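Local coordinates for probable TonB-dependent siderophore receptor PiuA (Acinetobacter baumannii, PDB 5FP1), which probably takes part in the first step of iron uptake by binding iron-chelating siderophores at the outer membrane, at residues Asp159-Thr165 with Val182-Glu188; Ser125-Gly131 with Thr490-Pro494; Gly233-Trp237 with Lys247-Val251. One frame throughout, in Å; residues are numbered along the deposited sequence.

Interaction 1 (Asp159-Thr165 with Val182-Glu188)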
loop_
_atom_site.group_PDB
_atom_site.type_symbol
_atom_site.label_atom_id
_atom_site.label_comp_id
_atom_site.label_asym_id
_atom_site.label_seq_id
_atom_site.Cartn_x
_atom_site.Cartn_y
_atom_site.Cartn_z
ATOM N N ASP A 159 -11.219 19.817 -12.595
ATOM C CA ASP A 159 -10.145 20.266 -11.684
ATOM C C ASP A 159 -8.762 20.021 -12.261
ATOM O O ASP A 159 -7.842 19.558 -11.576
ATOM C CB ASP A 159 -10.326 19.648 -10.293
ATOM C CG ASP A 159 -11.475 20.292 -9.524
ATOM O OD1 ASP A 159 -11.587 21.537 -9.586
ATOM O OD2 ASP A 159 -12.292 19.587 -8.880
ATOM N N ASN A 160 -8.632 20.370 -13.545
ATOM C CA ASN A 160 -7.356 20.434 -14.254
ATOM C C ASN A 160 -6.606 19.106 -14.283
ATOM O O ASN A 160 -5.397 19.064 -14.176
ATOM C CB ASN A 160 -6.475 21.542 -13.683
ATOM C CG ASN A 160 -7.028 22.924 -14.010
ATOM O OD1 ASN A 160 -7.434 23.182 -15.141
ATOM N ND2 ASN A 160 -7.087 23.799 -13.017
ATOM N N TYR A 161 -7.357 18.040 -14.471
ATOM C CA TYR A 161 -6.792 16.715 -14.751
ATOM C C TYR A 161 -6.392 16.605 -16.214
ATOM O O TYR A 161 -7.197 16.886 -17.107
ATOM C CB TYR A 161 -7.864 15.703 -14.409
ATOM C CG TYR A 161 -7.562 14.238 -14.601
ATOM C CD1 TYR A 161 -7.449 13.686 -15.877
ATOM C CD2 TYR A 161 -7.479 13.378 -13.510
ATOM C CE1 TYR A 161 -7.238 12.338 -16.051
ATOM C CE2 TYR A 161 -7.267 12.024 -13.676
ATOM C CZ TYR A 161 -7.160 11.503 -14.949
ATOM O OH TYR A 161 -6.962 10.158 -15.132
ATOM N N GLN A 162 -5.143 16.223 -16.460
ATOM C CA GLN A 162 -4.696 15.827 -17.803
ATOM C C GLN A 162 -3.752 14.670 -17.679
ATOM O O GLN A 162 -2.833 14.716 -16.867
ATOM C CB GLN A 162 -3.962 16.985 -18.504
ATOM C CG GLN A 162 -4.789 18.258 -18.608
ATOM C CD GLN A 162 -3.926 19.471 -18.918
ATOM O OE1 GLN A 162 -2.970 19.382 -19.678
ATOM N NE2 GLN A 162 -4.252 20.607 -18.314
ATOM N N ARG A 163 -3.953 13.641 -18.490
ATOM C CA ARG A 163 -3.123 12.447 -18.410
ATOM C C ARG A 163 -2.923 11.846 -19.790
ATOM O O ARG A 163 -3.888 11.668 -20.534
ATOM C CB ARG A 163 -3.804 11.409 -17.508
ATOM C CG ARG A 163 -2.972 10.165 -17.244
ATOM C CD ARG A 163 -3.757 9.197 -16.388
ATOM N NE ARG A 163 -3.050 7.945 -16.113
ATOM C CZ ARG A 163 -2.169 7.761 -15.128
ATOM N NH1 ARG A 163 -1.821 8.761 -14.330
ATOM N NH2 ARG A 163 -1.611 6.575 -14.952
ATOM N N ILE A 164 -1.686 11.548 -20.128
ATOM C CA ILE A 164 -1.388 10.846 -21.372
ATOM C C ILE A 164 -0.539 9.653 -21.025
ATOM O O ILE A 164 0.438 9.774 -20.281
ATOM C CB ILE A 164 -0.603 11.763 -22.345
ATOM C CG1 ILE A 164 -1.472 12.942 -22.775
ATOM C CG2 ILE A 164 -0.153 10.985 -23.580
ATOM C CD1 ILE A 164 -0.699 14.089 -23.389
ATOM N N THR A 165 -0.917 8.491 -21.536
ATOM C CA THR A 165 -0.053 7.327 -21.461
ATOM C C THR A 165 0.118 6.739 -22.853
ATOM O O THR A 165 -0.773 6.848 -23.692
ATOM C CB THR A 165 -0.659 6.226 -20.576
ATOM O OG1 THR A 165 -1.947 5.921 -21.060
ATOM C CG2 THR A 165 -0.794 6.676 -19.134
ATOM N N VAL A 182 5.048 5.140 -21.187
ATOM C CA VAL A 182 5.427 6.501 -20.841
ATOM C C VAL A 182 4.197 7.175 -20.257
ATOM O O VAL A 182 3.071 6.846 -20.623
ATOM C CB VAL A 182 5.933 7.305 -22.057
ATOM C CG1 VAL A 182 6.578 8.591 -21.603
ATOM C CG2 VAL A 182 6.961 6.514 -22.849
ATOM N N LEU A 183 4.428 8.105 -19.336
ATOM C CA LEU A 183 3.360 8.738 -18.579
ATOM C C LEU A 183 3.670 10.213 -18.426
ATOM O O LEU A 183 4.789 10.585 -18.072
ATOM C CB LEU A 183 3.220 8.115 -17.173
ATOM C CG LEU A 183 2.320 8.888 -16.188
ATOM C CD1 LEU A 183 0.859 8.711 -16.535
ATOM C CD2 LEU A 183 2.590 8.472 -14.736
ATOM N N GLY A 184 2.635 11.015 -18.644
ATOM C CA GLY A 184 2.585 12.406 -18.228
ATOM C C GLY A 184 1.268 12.669 -17.547
ATOM O O GLY A 184 0.216 12.362 -18.084
ATOM N N HIS A 185 1.302 13.239 -16.343
ATOM C CA HIS A 185 0.077 13.369 -15.567
ATOM C C HIS A 185 0.061 14.604 -14.694
ATOM O O HIS A 185 1.060 14.936 -14.080
ATOM C CB HIS A 185 -0.113 12.163 -14.660
ATOM C CG HIS A 185 -1.304 12.270 -13.763
ATOM N ND1 HIS A 185 -2.496 11.652 -14.038
ATOM C CD2 HIS A 185 -1.493 12.957 -12.609
ATOM C CE1 HIS A 185 -3.382 11.969 -13.108
ATOM N NE2 HIS A 185 -2.791 12.744 -12.220
ATOM N N GLN A 186 -1.091 15.258 -14.627
ATOM C CA GLN A 186 -1.326 16.318 -13.625
ATOM C C GLN A 186 -2.769 16.326 -13.228
ATOM O O GLN A 186 -3.661 16.020 -14.048
ATOM C CB GLN A 186 -0.935 17.707 -14.132
ATOM C CG GLN A 186 -1.773 18.205 -15.297
ATOM C CD GLN A 186 -1.531 19.681 -15.621
ATOM O OE1 GLN A 186 -2.472 20.463 -15.738
ATOM N NE2 GLN A 186 -0.282 20.055 -15.762
ATOM N N ASN A 187 -3.017 16.666 -11.965
ATOM C CA ASN A 187 -4.365 16.936 -11.502
ATOM C C ASN A 187 -4.332 17.738 -10.216
ATOM O O ASN A 187 -3.379 17.635 -9.428
ATOM C CB ASN A 187 -5.179 15.638 -11.303
ATOM C CG ASN A 187 -4.793 14.869 -10.039
ATOM O OD1 ASN A 187 -3.787 14.159 -10.021
ATOM N ND2 ASN A 187 -5.617 14.972 -9.003
ATOM N N GLU A 188 -5.372 18.531 -10.007
ATOM C CA GLU A 188 -5.650 19.119 -8.706
ATOM C C GLU A 188 -6.538 18.151 -7.968
ATOM O O GLU A 188 -7.331 17.451 -8.585
ATOM C CB GLU A 188 -6.383 20.449 -8.848
ATOM C CG GLU A 188 -5.561 21.503 -9.540
ATOM C CD GLU A 188 -6.378 22.756 -9.821
ATOM O OE1 GLU A 188 -7.519 22.885 -9.304
ATOM O OE2 GLU A 188 -5.853 23.601 -10.556
HETATM O O HOH W 1 -10.037 23.515 -10.277
#

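Interaction 2 (Ser125-Gly131 with Thr490-Pro494)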
loop_
_atom_site.group_PDB
_atom_site.type_symbol
_atom_site.label_atom_id
_atom_site.label_comp_id
_atom_site.label_asym_id
_atom_site.label_seq_id
_atom_site.Cartn_x
_atom_site.Cartn_y
_atom_site.Cartn_z
ATOM N N SER A 125 4.895 -14.394 6.257
ATOM C CA SER A 125 6.346 -14.312 6.261
ATOM C C SER A 125 7.011 -15.457 5.518
ATOM O O SER A 125 8.104 -15.269 5.007
ATOM C CB SER A 125 6.931 -14.192 7.679
ATOM O OG SER A 125 6.583 -12.958 8.279
ATOM N N ALA A 126 6.392 -16.639 5.428
ATOM C CA ALA A 126 7.054 -17.730 4.706
ATOM C C ALA A 126 7.231 -17.376 3.226
ATOM O O ALA A 126 8.138 -17.881 2.540
ATOM C CB ALA A 126 6.297 -19.035 4.881
ATOM N N MET A 127 6.347 -16.510 2.718
ATOM C CA MET A 127 6.402 -16.082 1.337
ATOM C C MET A 127 7.260 -14.815 1.168
ATOM O O MET A 127 7.856 -14.608 0.118
ATOM C CB MET A 127 4.993 -15.807 0.801
ATOM C CG MET A 127 4.143 -17.057 0.804
ATOM S SD MET A 127 2.604 -16.807 -0.075
ATOM C CE MET A 127 3.189 -16.812 -1.758
ATOM N N GLY A 128 7.321 -13.978 2.196
ATOM C CA GLY A 128 7.931 -12.652 2.045
ATOM C C GLY A 128 9.013 -12.251 3.028
ATOM O O GLY A 128 9.653 -11.213 2.842
ATOM N N GLY A 129 9.268 -13.070 4.040
ATOM C CA GLY A 129 10.210 -12.714 5.081
ATOM C C GLY A 129 9.649 -11.754 6.128
ATOM O O GLY A 129 8.469 -11.814 6.482
ATOM N N ALA A 130 10.503 -10.862 6.623
ATOM C CA ALA A 130 10.106 -9.948 7.666
ATOM C C ALA A 130 8.848 -9.187 7.273
ATOM O O ALA A 130 8.699 -8.772 6.129
ATOM C CB ALA A 130 11.217 -8.984 7.980
ATOM N N GLY A 131 7.948 -9.018 8.233
ATOM C CA GLY A 131 6.733 -8.284 8.010
ATOM C C GLY A 131 5.613 -9.194 7.540
ATOM O O GLY A 131 5.513 -10.353 7.962
ATOM N N THR A 490 2.576 -18.085 9.974
ATOM C CA THR A 490 3.163 -17.189 10.944
ATOM C C THR A 490 3.821 -15.978 10.281
ATOM O O THR A 490 4.070 -15.941 9.059
ATOM C CB THR A 490 4.210 -17.895 11.839
ATOM O OG1 THR A 490 5.337 -18.340 11.060
ATOM C CG2 THR A 490 3.583 -19.081 12.580
ATOM N N SER A 491 4.132 -15.004 11.127
ATOM C CA SER A 491 4.868 -13.827 10.723
ATOM C C SER A 491 5.759 -13.366 11.861
ATOM O O SER A 491 5.439 -13.565 13.023
ATOM C CB SER A 491 3.886 -12.725 10.329
ATOM O OG SER A 491 4.506 -11.440 10.320
ATOM N N ALA A 492 6.870 -12.732 11.506
ATOM C CA ALA A 492 7.776 -12.090 12.448
ATOM C C ALA A 492 8.147 -10.705 11.874
ATOM O O ALA A 492 8.294 -10.542 10.650
ATOM C CB ALA A 492 9.025 -12.937 12.651
ATOM N N SER A 493 8.246 -9.716 12.759
ATOM C CA SER A 493 8.493 -8.314 12.365
ATOM C C SER A 493 9.545 -7.723 13.295
ATOM O O SER A 493 9.264 -7.435 14.465
ATOM C CB SER A 493 7.195 -7.483 12.397
ATOM O OG SER A 493 7.388 -6.170 11.828
ATOM N N PRO A 494 10.780 -7.621 12.810
ATOM C CA PRO A 494 11.883 -7.162 13.648
ATOM C C PRO A 494 11.862 -5.654 13.833
ATOM O O PRO A 494 11.312 -4.919 13.002
ATOM C CB PRO A 494 13.121 -7.575 12.850
ATOM C CG PRO A 494 12.673 -7.506 11.423
ATOM C CD PRO A 494 11.227 -7.939 11.439
HETATM O O HOH W 2 4.011 -17.573 6.891
#

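Interaction 3 (Gly233-Trp237 with Lys247-Val251)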
loop_
_atom_site.group_PDB
_atom_site.type_symbol
_atom_site.label_atom_id
_atom_site.label_comp_id
_atom_site.label_asym_id
_atom_site.label_seq_id
_atom_site.Cartn_x
_atom_site.Cartn_y
_atom_site.Cartn_z
ATOM N N GLY A 233 -4.958 18.041 5.871
ATOM C CA GLY A 233 -6.081 17.265 6.353
ATOM C C GLY A 233 -7.069 18.157 7.077
ATOM O O GLY A 233 -6.951 19.382 7.014
ATOM N N ILE A 234 -8.028 17.535 7.761
ATOM C CA ILE A 234 -9.046 18.244 8.541
ATOM C C ILE A 234 -8.848 17.886 10.011
ATOM O O ILE A 234 -8.749 16.684 10.372
ATOM C CB ILE A 234 -10.465 17.900 8.073
ATOM C CG1 ILE A 234 -10.619 18.145 6.576
ATOM C CG2 ILE A 234 -11.510 18.672 8.883
ATOM C CD1 ILE A 234 -10.378 19.583 6.129
ATOM N N PRO A 235 -8.707 18.907 10.863
ATOM C CA PRO A 235 -8.366 18.636 12.271
ATOM C C PRO A 235 -9.533 18.006 13.024
ATOM O O PRO A 235 -10.679 18.363 12.760
ATOM C CB PRO A 235 -8.086 20.028 12.836
ATOM C CG PRO A 235 -8.924 20.948 11.991
ATOM C CD PRO A 235 -8.958 20.340 10.625
ATOM N N TYR A 236 -9.249 17.121 13.975
ATOM C CA TYR A 236 -10.311 16.584 14.847
ATOM C C TYR A 236 -10.780 17.708 15.774
ATOM O O TYR A 236 -9.952 18.486 16.300
ATOM C CB TYR A 236 -9.784 15.481 15.749
ATOM C CG TYR A 236 -9.326 14.212 15.032
ATOM C CD1 TYR A 236 -10.218 13.441 14.289
ATOM C CD2 TYR A 236 -8.017 13.779 15.123
ATOM C CE1 TYR A 236 -9.803 12.292 13.621
ATOM C CE2 TYR A 236 -7.611 12.609 14.499
ATOM C CZ TYR A 236 -8.496 11.881 13.745
ATOM O OH TYR A 236 -8.049 10.720 13.142
ATOM N N TRP A 237 -12.091 17.771 16.011
ATOM C CA TRP A 237 -12.618 18.739 16.957
ATOM C C TRP A 237 -13.952 18.300 17.531
ATOM O O TRP A 237 -14.828 17.810 16.812
ATOM C CB TRP A 237 -12.768 20.135 16.313
ATOM C CG TRP A 237 -12.937 21.239 17.344
ATOM C CD1 TRP A 237 -14.082 21.958 17.616
ATOM C CD2 TRP A 237 -11.961 21.676 18.287
ATOM N NE1 TRP A 237 -13.857 22.845 18.648
ATOM C CE2 TRP A 237 -12.568 22.698 19.081
ATOM C CE3 TRP A 237 -10.622 21.351 18.516
ATOM C CZ2 TRP A 237 -11.894 23.348 20.077
ATOM C CZ3 TRP A 237 -9.951 22.010 19.521
ATOM C CH2 TRP A 237 -10.603 22.989 20.305
ATOM N N LYS A 247 -14.746 13.638 15.735
ATOM C CA LYS A 247 -14.722 13.532 14.317
ATOM C C LYS A 247 -14.025 14.753 13.752
ATOM O O LYS A 247 -13.767 15.725 14.469
ATOM C CB LYS A 247 -16.139 13.480 13.790
ATOM C CG LYS A 247 -16.808 12.149 14.040
ATOM C CD LYS A 247 -18.270 12.169 13.622
ATOM C CE LYS A 247 -19.049 13.254 14.354
ATOM N NZ LYS A 247 -20.436 13.364 13.821
ATOM N N PRO A 248 -13.746 14.727 12.459
ATOM C CA PRO A 248 -13.159 15.918 11.873
ATOM C C PRO A 248 -14.083 17.168 12.003
ATOM O O PRO A 248 -15.300 17.042 12.013
ATOM C CB PRO A 248 -12.963 15.520 10.410
ATOM C CG PRO A 248 -12.835 14.032 10.437
ATOM C CD PRO A 248 -13.792 13.602 11.507
ATOM N N ALA A 249 -13.469 18.338 12.134
ATOM C CA ALA A 249 -14.178 19.595 12.255
ATOM C C ALA A 249 -15.209 19.756 11.165
ATOM O O ALA A 249 -15.007 19.344 10.016
ATOM C CB ALA A 249 -13.188 20.756 12.212
ATOM N N GLU A 250 -16.318 20.390 11.521
ATOM C CA GLU A 250 -17.378 20.699 10.538
ATOM C C GLU A 250 -17.017 21.979 9.793
ATOM O O GLU A 250 -17.370 23.091 10.233
ATOM C CB GLU A 250 -18.709 20.884 11.288
ATOM C CG GLU A 250 -19.157 19.602 11.969
ATOM C CD GLU A 250 -19.584 18.537 10.953
ATOM O OE1 GLU A 250 -19.820 18.875 9.772
ATOM O OE2 GLU A 250 -19.683 17.354 11.336
ATOM N N VAL A 251 -16.268 21.822 8.706
ATOM C CA VAL A 251 -15.855 22.912 7.855
ATOM C C VAL A 251 -16.233 22.542 6.441
ATOM O O VAL A 251 -16.555 21.382 6.149
ATOM C CB VAL A 251 -14.344 23.177 7.930
ATOM C CG1 VAL A 251 -13.968 23.579 9.342
ATOM C CG2 VAL A 251 -13.566 21.921 7.531
HETATM O O HOH W 3 -16.390 15.649 16.969
HETATM O O HOH W 4 -16.333 17.869 14.389
#

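Interaction 1 (Asp159-Thr165 with Val182-Glu188)
Strands 161-165 and 182-188 run antiparallel, their axes 4.7 Å apart at closest approach and their directions 167° apart, as neighbouring staves of the barrel wall. Reciprocal hydrogen bonds join Gln162 to Gln186 (N to O 2.8 Å, O to N 2.9 Å) and Ile164 to Gly184 (N to O 2.9 Å, O to N 3.0 Å). Between them lies the non-hydrogen-bonded pair Arg163-His185, and Glu188 N also donates to Asp159 O, 3.1 Å. On one face of the sheet, the edge of the His185 ring meets the face of Tyr161 in a T-shaped pair (centroids 5.3 Å apart, planes at 80°), while His185 NE2 donates to Asn187 OD1 at 2.8 Å. The Arg163 guanidinium passes over Leu183 CD1, 3.5 Å from NH1; Tyr161 touches Thr58 of the plug. This face is therefore the inner one. Asn160 ND2 donates to Glu188 OE2, 2.8 Å, and a water donates to both Asp159 OD1 and Glu188 OE1, while Asp159 OD2 accepts from Gly191 N. Tyr161, Arg163 and His185 thus form an aromatic and charged surface toward the plug, to which Arg163 is tied by a salt bridge with Glu110.

Interaction 2 (Ser125-Gly131 with Thr490-Pro494)
Here the plug of a TonB-dependent receptor meets the inside of its β-barrel: the short helix 125-128 and the turn after it lie against the end of strand 482-493. Ser125 and Gly131 bury the most surface, followed by Ala130. Ser125 points its side chain at the strand, and its OG accepts a hydrogen bond from Ala492 N at 3.2 Å, while its own N reaches Thr490 O in a weak bond of 3.3 Å. A water spans the same corner, accepting from Ala126 N and donating to Thr490 O. Gly131, with positive phi, turns its backbone outward to the barrel and gives a second clasp: its N donates to Ala492 O at 2.9 Å. A side chain here would collide with the carbonyl of Ala130. Ala130 adds the apolar part, setting CB 3.6 Å from Pro494 CD, and its O is bonded by Arg102. The plug thus binds the barrel backbone largely through main-chain groups and small hydroxyls, as in the last bond of the set, where Ser491 OG donates to Gly131 O at 2.8 Å.

Interaction 3 (Gly233-Trp237 with Lys247-Val251)
Ile234, in the m,m rotamer, aims its side chain at residues 247-251 and sets CG2 among three neighbours: Pro248 CB at 3.8 Å, Ala249 O at 3.7 Å and Val251 CG2 at 4.1 Å. Val251 points back to meet it. Trp237 CB lies 4.2 Å from Ala249 CB, and the t rotamer carries the indole away. Tyr236 points away overall, though its CB touches the other segment and its ring edge lies near Pro248 N; its hydroxyl hydrogen-bonds to Tyr697 O. Two backbone hydrogen bonds, Ala249 N to Pro235 O (2.9 Å) and Trp237 N to Lys247 O (3.1 Å), flank the non-hydrogen-bonded pair Tyr236-Pro248. The pairing is brief: the chain turns a corner at Lys247 and makes an inverse gamma turn at Glu250. This fold-back belongs to the connection between barrel strands 215-226 and 264-279, probably extracellular as in related receptors. Strand 234-238 bonds along its other edge to strand 701-704, in a small sheet with strand 693-696, whose Phe693 touches Ile234 and Pro248.

How the interactions relate
Along the chain, the plug segment 125-131 comes first, then the hairpin of interaction 1, then interaction 3 in the long connection between barrel strands 215-226 and 264-279, and last residues 490-494, so that interaction 2 spans both of the others in sequence. None touches another: the centres of interactions 1 and 2, like those of 2 and 3, are about 37 Å apart, and those of 1 and 3 about 30 Å. Interactions 1 and 2 share the barrel sheet on opposite sides of the chain's centre; interaction 2 joins plug to wall directly, interaction 1 through Arg163 and Glu110. Interaction 3 packs a loop segment against the outermost strand 234-238 of a separate three-stranded sheet. The plug thus meets the wall at two well-separated places.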